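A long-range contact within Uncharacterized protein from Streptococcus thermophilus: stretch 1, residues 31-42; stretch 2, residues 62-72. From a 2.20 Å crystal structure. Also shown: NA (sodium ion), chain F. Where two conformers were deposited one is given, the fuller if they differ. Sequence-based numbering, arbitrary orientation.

Stretch 1 31-42: TYSAGNTDVVFT
Stretch 2, residues 62-72: NELEVIREFFL

A very short hydrogen bond closes one end of a largely apolar interface: the hydroxyl OG1 of Thr-37 donates to OE1 of Glu-63 at 2.5 Å, and it is the only hydrogen bond between the two stretches. Glu-63 reaches the hydroxyl with an extended side chain (chi1 -153°, chi2 168°), while Thr-37 adopts the m rotamer (-66°).

The first stretch is a β-hairpin. Strand 31-34 and strand 37-42 are joined by a type II' turn from Ala-34 to Thr-37, in which Gly-35 takes phi/psi of 71/-121°, a positive phi that favours glycine, and Asn-36 takes -96/1°. The strands are paired by Tyr-32 N to Val-39 O (2.8 Å), Val-39 N to Tyr-32 O (2.7 Å), Ala-34 N to Thr-37 O (2.8 Å) and Thr-37 N to Ala-34 O (3.2 Å). Residues 62-72 are helical throughout, with regular i to i+4 hydrogen bonds such as Ile-67 N to Glu-63 O (3.0 Å). The helix packs across one face of the hairpin, its axis 31° from the direction of strand 37-42 and 140° from that of strand 31-34, at closest approaches of 11.4 and 10.9 Å. The register sets Ala-34 against Ile-67 (CA to CA 7.9 Å) and Phe-41 against Phe-71 (CA to CA 8.6 Å).

Alternation along the strands sends the CA-to-CB bonds of Tyr-32, Ala-34, Thr-37, Val-39 and Phe-41 toward the helix, whereas those of Thr-31, Asp-38 and Val-40 point away. The helix answers with Glu-63, Ile-67, Phe-70 and Phe-71. Ile-67 (chi1 -72°, chi2 161°) places CD1 among three hairpin side chains: 4.0 Å from Ala-34 CB, 4.1 Å from Val-39 CG2 and 4.2 Å from Thr-37 CG2.

One turn further on, Phe-71 (m, chi2 -87°) contributes the largest covered area, 106 Å² of the 397 Å² total. Its edge meets the face of Tyr-32 (m, chi2 -109°), with planes at 88°, centroids 5.0 Å apart and Phe-71 CZ 3.6 Å from Tyr-32 CD2. Against Phe-41 (t, chi2 56°) the planes make 41° and the pairing is oblique, although Phe-71 CE1 lies over a face of the Phe-41 ring, 3.5 Å from Phe-41 CG. Val-39 (t) packs against the same ring of Phe-71, its CG1 3.9 Å from Phe-71 CE2. Phe-70 (t, chi2 86°) makes a looser contact, its CE2 4.3 Å from Tyr-32 CE1.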

ATOM      1  N   THR A  31      -0.356   2.649   7.717  1.00 74.11           N
ATOM      2  CA  THR A  31       0.959   3.048   7.212  1.00 74.52           C
ATOM      3  C   THR A  31       2.062   2.115   7.707  1.00 72.95           C
ATOM      4  O   THR A  31       1.954   1.548   8.752  1.00 71.53           O
ATOM      5  CB  THR A  31       1.342   4.476   7.618  1.00 73.90           C
ATOM      6  OG1 THR A  31       1.251   4.570   8.998  1.00 75.26           O
ATOM      7  CG2 THR A  31       0.414   5.541   7.006  1.00 75.63           C
ATOM      8  N   TYR A  32       3.097   1.911   6.879  1.00 74.55           N
ATOM      9  CA  TYR A  32       4.240   1.047   7.230  1.00 72.17           C
ATOM     10  C   TYR A  32       5.541   1.658   6.706  1.00 73.40           C
ATOM     11  O   TYR A  32       5.564   2.304   5.647  1.00 71.61           O
ATOM     12  CB  TYR A  32       4.129  -0.321   6.553  1.00 72.22           C
ATOM     13  CG  TYR A  32       2.964  -1.157   6.995  1.00 75.06           C
ATOM     14  CD1 TYR A  32       3.161  -2.281   7.778  1.00 76.44           C
ATOM     15  CD2 TYR A  32       1.628  -0.828   6.597  1.00 78.29           C
ATOM     16  CE1 TYR A  32       2.097  -3.050   8.182  1.00 78.23           C
ATOM     17  CE2 TYR A  32       0.545  -1.595   7.042  1.00 76.63           C
ATOM     18  CZ  TYR A  32       0.808  -2.716   7.802  1.00 77.24           C
ATOM     19  OH  TYR A  32      -0.237  -3.500   8.243  1.00 78.80           O
ATOM     20  N   SER A  33       6.609   1.423   7.465  1.00 73.20           N
ATOM     21  CA  SER A  33       7.981   1.562   7.043  1.00 76.44           C
ATOM     22  C   SER A  33       8.531   0.255   6.462  1.00 77.56           C
ATOM     23  O   SER A  33       8.163  -0.845   6.868  1.00 78.66           O
ATOM     24  CB  SER A  33       8.847   1.858   8.279  1.00 78.00           C
ATOM     25  OG  SER A  33       8.865   3.263   8.439  1.00 83.05           O
ATOM     26  N   ALA A  34       9.423   0.396   5.497  1.00 78.55           N
ATOM     27  CA  ALA A  34      10.204  -0.680   4.945  1.00 77.64           C
ATOM     28  C   ALA A  34      11.616  -0.049   4.884  1.00 77.38           C
ATOM     29  O   ALA A  34      12.068   0.385   3.851  1.00 77.96           O
ATOM     30  CB  ALA A  34       9.617  -1.054   3.564  1.00 77.63           C
ATOM     31  N   GLY A  35      12.278   0.063   6.032  1.00 77.28           N
ATOM     32  CA  GLY A  35      13.544   0.816   6.138  1.00 76.65           C
ATOM     33  C   GLY A  35      13.224   2.298   5.993  1.00 76.62           C
ATOM     34  O   GLY A  35      12.426   2.816   6.760  1.00 77.55           O
ATOM     35  N   ASN A  36      13.806   2.981   5.007  1.00 75.56           N
ATOM     36  CA  ASN A  36      13.458   4.394   4.761  1.00 74.88           C
ATOM     37  C   ASN A  36      12.382   4.633   3.673  1.00 73.37           C
ATOM     38  O   ASN A  36      12.001   5.766   3.390  1.00 72.70           O
ATOM     39  CB  ASN A  36      14.691   5.292   4.572  1.00 76.29           C
ATOM     40  CG  ASN A  36      15.719   4.728   3.572  1.00 78.05           C
ATOM     41  OD1 ASN A  36      15.388   4.098   2.574  1.00 80.20           O
ATOM     42  ND2 ASN A  36      16.983   4.995   3.849  1.00 80.17           N
ATOM     43  N   THR A  37      11.887   3.534   3.119  1.00 71.61           N
ATOM     44  CA  THR A  37      10.726   3.509   2.265  1.00 70.08           C
ATOM     45  C   THR A  37       9.422   3.549   3.070  1.00 70.75           C
ATOM     46  O   THR A  37       9.261   2.846   4.112  1.00 65.51           O
ATOM     47  CB  THR A  37      10.796   2.260   1.326  1.00 70.87           C
ATOM     48  OG1 THR A  37      11.897   2.407   0.425  1.00 68.58           O
ATOM     49  CG2 THR A  37       9.569   2.123   0.480  1.00 67.82           C
ATOM     50  N   ASP A  38       8.477   4.371   2.591  1.00 71.58           N
ATOM     51  CA  ASP A  38       7.190   4.509   3.276  1.00 73.72           C
ATOM     52  C   ASP A  38       6.061   3.896   2.468  1.00 74.12           C
ATOM     53  O   ASP A  38       6.015   4.044   1.274  1.00 73.30           O
ATOM     54  CB  ASP A  38       6.785   5.961   3.458  1.00 75.33           C
ATOM     55  CG  ASP A  38       7.826   6.790   4.068  1.00 79.04           C
ATOM     56  OD1 ASP A  38       8.226   6.494   5.211  1.00 82.24           O
ATOM     57  OD2 ASP A  38       8.270   7.742   3.347  1.00 87.81           O
ATOM     58  N   VAL A  39       5.124   3.261   3.168  1.00 74.51           N
ATOM     59  CA  VAL A  39       4.043   2.544   2.538  1.00 75.69           C
ATOM     60  C   VAL A  39       2.784   3.038   3.220  1.00 75.05           C
ATOM     61  O   VAL A  39       2.771   3.269   4.442  1.00 74.98           O
ATOM     62  CB  VAL A  39       4.220   0.988   2.660  1.00 76.54           C
ATOM     63  CG1 VAL A  39       3.157   0.237   1.916  1.00 69.22           C
ATOM     64  CG2 VAL A  39       5.593   0.549   2.117  1.00 76.67           C
ATOM     65  N   VAL A  40       1.812   3.305   2.374  1.00 75.23           N
ATOM     66  CA  VAL A  40       0.410   3.580   2.761  1.00 75.66           C
ATOM     67  C   VAL A  40      -0.446   2.492   2.158  1.00 75.07           C
ATOM     68  O   VAL A  40      -0.321   2.208   1.010  1.00 73.22           O
ATOM     69  CB  VAL A  40      -0.087   5.003   2.344  1.00 75.23           C
ATOM     70  CG1 VAL A  40      -1.508   5.217   2.878  1.00 75.78           C
ATOM     71  CG2 VAL A  40       0.841   6.058   3.029  1.00 75.78           C
ATOM     72  N   PHE A  41      -1.240   1.826   2.990  1.00 75.77           N
ATOM     73  CA  PHE A  41      -2.122   0.737   2.535  1.00 75.50           C
ATOM     74  C   PHE A  41      -3.569   1.090   2.871  1.00 76.01           C
ATOM     75  O   PHE A  41      -3.864   1.381   4.023  1.00 76.34           O
ATOM     76  CB  PHE A  41      -1.747  -0.512   3.327  1.00 74.57           C
ATOM     77  CG  PHE A  41      -2.636  -1.707   3.082  1.00 75.33           C
ATOM     78  CD1 PHE A  41      -2.819  -2.214   1.783  1.00 73.32           C
ATOM     79  CD2 PHE A  41      -3.286  -2.339   4.141  1.00 75.67           C
ATOM     80  CE1 PHE A  41      -3.629  -3.321   1.574  1.00 75.13           C
ATOM     81  CE2 PHE A  41      -4.150  -3.447   3.930  1.00 75.89           C
ATOM     82  CZ  PHE A  41      -4.317  -3.926   2.636  1.00 75.21           C
ATOM     83  N   THR A  42      -4.468   0.929   1.901  1.00 76.15           N
ATOM     84  CA  THR A  42      -5.901   1.196   2.085  1.00 75.39           C
ATOM     85  C   THR A  42      -6.800   0.136   1.434  1.00 74.10           C
ATOM     86  O   THR A  42      -6.380  -0.520   0.506  1.00 71.62           O
ATOM     87  CB  THR A  42      -6.345   2.548   1.429  1.00 75.47           C
ATOM     88  OG1 THR A  42      -6.362   2.448   0.004  1.00 77.52           O
ATOM     89  CG2 THR A  42      -5.455   3.780   1.830  1.00 72.54           C
ATOM     90  N   ASN A  62      13.280  -5.064  -6.237  1.00 83.97           N
ATOM     91  CA  ASN A  62      13.185  -6.149  -5.255  1.00 84.30           C
ATOM     92  C   ASN A  62      12.432  -5.732  -3.979  1.00 82.72           C
ATOM     93  O   ASN A  62      11.716  -6.524  -3.371  1.00 82.57           O
ATOM     94  CB  ASN A  62      14.588  -6.683  -4.918  1.00 85.29           C
ATOM     95  CG  ASN A  62      15.256  -5.932  -3.744  1.00 89.65           C
ATOM     96  OD1 ASN A  62      14.965  -6.211  -2.563  1.00 93.26           O
ATOM     97  ND2 ASN A  62      16.181  -5.002  -4.064  1.00 91.65           N
ATOM     98  N   GLU A  63      12.623  -4.481  -3.589  1.00 80.71           N
ATOM     99  CA  GLU A  63      11.840  -3.827  -2.579  1.00 79.55           C
ATOM    100  C   GLU A  63      10.344  -3.829  -2.904  1.00 79.18           C
ATOM    101  O   GLU A  63       9.519  -4.150  -2.032  1.00 79.41           O
ATOM    102  CB  GLU A  63      12.321  -2.400  -2.537  1.00 80.23           C
ATOM    103  CG  GLU A  63      12.155  -1.695  -1.257  1.00 79.92           C
ATOM    104  CD  GLU A  63      12.919  -0.408  -1.258  1.00 82.30           C
ATOM    105  OE1 GLU A  63      13.009   0.226  -0.194  1.00 88.38           O
ATOM    106  OE2 GLU A  63      13.450  -0.014  -2.316  1.00 86.20           O
ATOM    107  N   LEU A  64      10.000  -3.465  -4.147  1.00 76.78           N
ATOM    108  CA  LEU A  64       8.631  -3.416  -4.582  1.00 76.69           C
ATOM    109  C   LEU A  64       8.057  -4.802  -4.410  1.00 76.40           C
ATOM    110  O   LEU A  64       6.955  -4.944  -3.917  1.00 75.85           O
ATOM    111  CB  LEU A  64       8.553  -3.065  -6.080  1.00 76.28           C
ATOM    112  CG  LEU A  64       7.324  -2.424  -6.736  1.00 77.41           C
ATOM    113  CD1 LEU A  64       7.115  -2.869  -8.210  1.00 78.97           C
ATOM    114  CD2 LEU A  64       6.062  -2.626  -6.008  1.00 79.43           C
ATOM    115  N   GLU A  65       8.809  -5.814  -4.850  1.00 77.25           N
ATOM    116  CA  GLU A  65       8.358  -7.219  -4.877  1.00 78.45           C
ATOM    117  C   GLU A  65       8.118  -7.799  -3.468  1.00 76.78           C
ATOM    118  O   GLU A  65       7.104  -8.478  -3.226  1.00 77.42           O
ATOM    119  CB  GLU A  65       9.354  -8.077  -5.673  1.00 79.66           C
ATOM    120  CG  GLU A  65       9.054  -8.223  -7.220  1.00 86.83           C
ATOM    121  CD  GLU A  65       8.310  -7.018  -7.912  1.00 94.16           C
ATOM    122  OE1 GLU A  65       9.021  -6.120  -8.478  1.00 96.17           O
ATOM    123  OE2 GLU A  65       7.032  -7.006  -7.916  1.00 93.08           O
ATOM    124  N   VAL A  66       9.027  -7.499  -2.549  1.00 74.14           N
ATOM    125  CA  VAL A  66       8.905  -7.870  -1.151  1.00 72.57           C
ATOM    126  C   VAL A  66       7.688  -7.192  -0.506  1.00 71.48           C
ATOM    127  O   VAL A  66       6.944  -7.810   0.252  1.00 70.30           O
ATOM    128  CB  VAL A  66      10.220  -7.573  -0.389  1.00 72.35           C
ATOM    129  CG1 VAL A  66      10.050  -7.639   1.125  1.00 74.81           C
ATOM    130  CG2 VAL A  66      11.322  -8.541  -0.833  1.00 70.29           C
ATOM    131  N   ILE A  67       7.447  -5.933  -0.847  1.00 70.73           N
ATOM    132  CA  ILE A  67       6.352  -5.190  -0.209  1.00 69.43           C
ATOM    133  C   ILE A  67       5.013  -5.691  -0.711  1.00 69.91           C
ATOM    134  O   ILE A  67       4.048  -5.864   0.063  1.00 68.45           O
ATOM    135  CB  ILE A  67       6.482  -3.660  -0.416  1.00 70.38           C
ATOM    136  CG1 ILE A  67       7.677  -3.101   0.472  1.00 70.09           C
ATOM    137  CG2 ILE A  67       5.187  -2.948   0.005  1.00 64.19           C
ATOM    138  CD1 ILE A  67       8.133  -1.754  -0.039  1.00 69.48           C
ATOM    139  N   ARG A  68       4.993  -5.939  -2.003  1.00 69.39           N
ATOM    140  CA  ARG A  68       3.768  -6.391  -2.649  0.50 70.98           C
ATOM    141  C   ARG A  68       3.415  -7.776  -2.135  1.00 71.15           C
ATOM    142  O   ARG A  68       2.236  -8.023  -1.847  1.00 71.55           O
ATOM    143  CB  ARG A  68       3.885  -6.406  -4.180  0.50 69.94           C
ATOM    144  CG  ARG A  68       2.554  -6.752  -4.859  0.50 72.82           C
ATOM    145  CD  ARG A  68       2.714  -7.227  -6.331  0.50 71.54           C
ATOM    146  NE  ARG A  68       2.436  -6.180  -7.301  0.50 76.74           N
ATOM    147  CZ  ARG A  68       3.312  -5.669  -8.182  0.50 75.72           C
ATOM    148  NH1 ARG A  68       2.903  -4.721  -9.018  0.50 61.61           N
ATOM    149  NH2 ARG A  68       4.594  -6.084  -8.212  0.50 75.36           N
ATOM    150  N   GLU A  69       4.414  -8.668  -2.016  1.00 71.08           N
ATOM    151  CA  GLU A  69       4.103 -10.028  -1.638  1.00 73.39           C
ATOM    152  C   GLU A  69       3.746 -10.119  -0.133  1.00 73.63           C
ATOM    153  O   GLU A  69       2.992 -11.025   0.256  1.00 75.22           O
ATOM    154  CB  GLU A  69       5.231 -10.996  -2.027  1.00 75.27           C
ATOM    155  CG  GLU A  69       5.301 -11.330  -3.562  1.00 81.76           C
ATOM    156  CD  GLU A  69       3.968 -11.905  -4.181  1.00 90.25           C
ATOM    157  OE1 GLU A  69       3.528 -11.406  -5.275  1.00 91.03           O
ATOM    158  OE2 GLU A  69       3.369 -12.836  -3.567  1.00 91.18           O
ATOM    159  N   PHE A  70       4.271  -9.200   0.690  1.00 71.46           N
ATOM    160  CA  PHE A  70       3.876  -9.069   2.094  1.00 70.80           C
ATOM    161  C   PHE A  70       2.389  -8.730   2.232  1.00 71.80           C
ATOM    162  O   PHE A  70       1.676  -9.356   2.996  1.00 72.97           O
ATOM    163  CB  PHE A  70       4.703  -7.985   2.799  1.00 69.94           C
ATOM    164  CG  PHE A  70       4.334  -7.790   4.287  1.00 70.01           C
ATOM    165  CD1 PHE A  70       4.919  -8.574   5.280  1.00 68.32           C
ATOM    166  CD2 PHE A  70       3.396  -6.827   4.660  1.00 70.48           C
ATOM    167  CE1 PHE A  70       4.565  -8.379   6.659  1.00 69.59           C
ATOM    168  CE2 PHE A  70       2.994  -6.646   5.994  1.00 74.36           C
ATOM    169  CZ  PHE A  70       3.603  -7.420   7.016  1.00 71.85           C
ATOM    170  N   PHE A  71       1.904  -7.758   1.467  1.00 73.15           N
ATOM    171  CA  PHE A  71       0.472  -7.369   1.537  1.00 71.94           C
ATOM    172  C   PHE A  71      -0.435  -8.456   1.015  1.00 71.38           C
ATOM    173  O   PHE A  71      -1.456  -8.767   1.627  1.00 70.22           O
ATOM    174  CB  PHE A  71       0.216  -5.965   0.961  1.00 71.76           C
ATOM    175  CG  PHE A  71       0.679  -4.895   1.896  1.00 70.63           C
ATOM    176  CD1 PHE A  71      -0.162  -4.400   2.908  1.00 68.86           C
ATOM    177  CD2 PHE A  71       1.991  -4.447   1.836  1.00 69.94           C
ATOM    178  CE1 PHE A  71       0.349  -3.455   3.869  1.00 73.74           C
ATOM    179  CE2 PHE A  71       2.500  -3.525   2.798  1.00 72.81           C
ATOM    180  CZ  PHE A  71       1.672  -3.023   3.799  1.00 73.41           C
ATOM    181  N   LEU A  72      -0.004  -9.094  -0.058  1.00 72.83           N
ATOM    182  CA  LEU A  72      -0.790 -10.146  -0.694  1.00 74.10           C
ATOM    183  C   LEU A  72      -0.897 -11.339   0.226  1.00 75.37           C
ATOM    184  O   LEU A  72      -1.887 -12.042   0.251  1.00 77.97           O
ATOM    185  CB  LEU A  72      -0.165 -10.555  -2.039  1.00 72.34           C
ATOM    186  CG  LEU A  72      -0.529  -9.610  -3.181  1.00 73.00           C
ATOM    187  CD1 LEU A  72       0.269  -9.954  -4.435  1.00 67.03           C
ATOM    188  CD2 LEU A  72      -2.093  -9.612  -3.485  1.00 66.42           C
TER
HETATM  189 NA    NA F 102      -8.364   1.536  -1.320  1.00 45.56          NA
HETATM  190  O   HOH W   1      -9.346   4.233  -1.507  1.00 41.51           O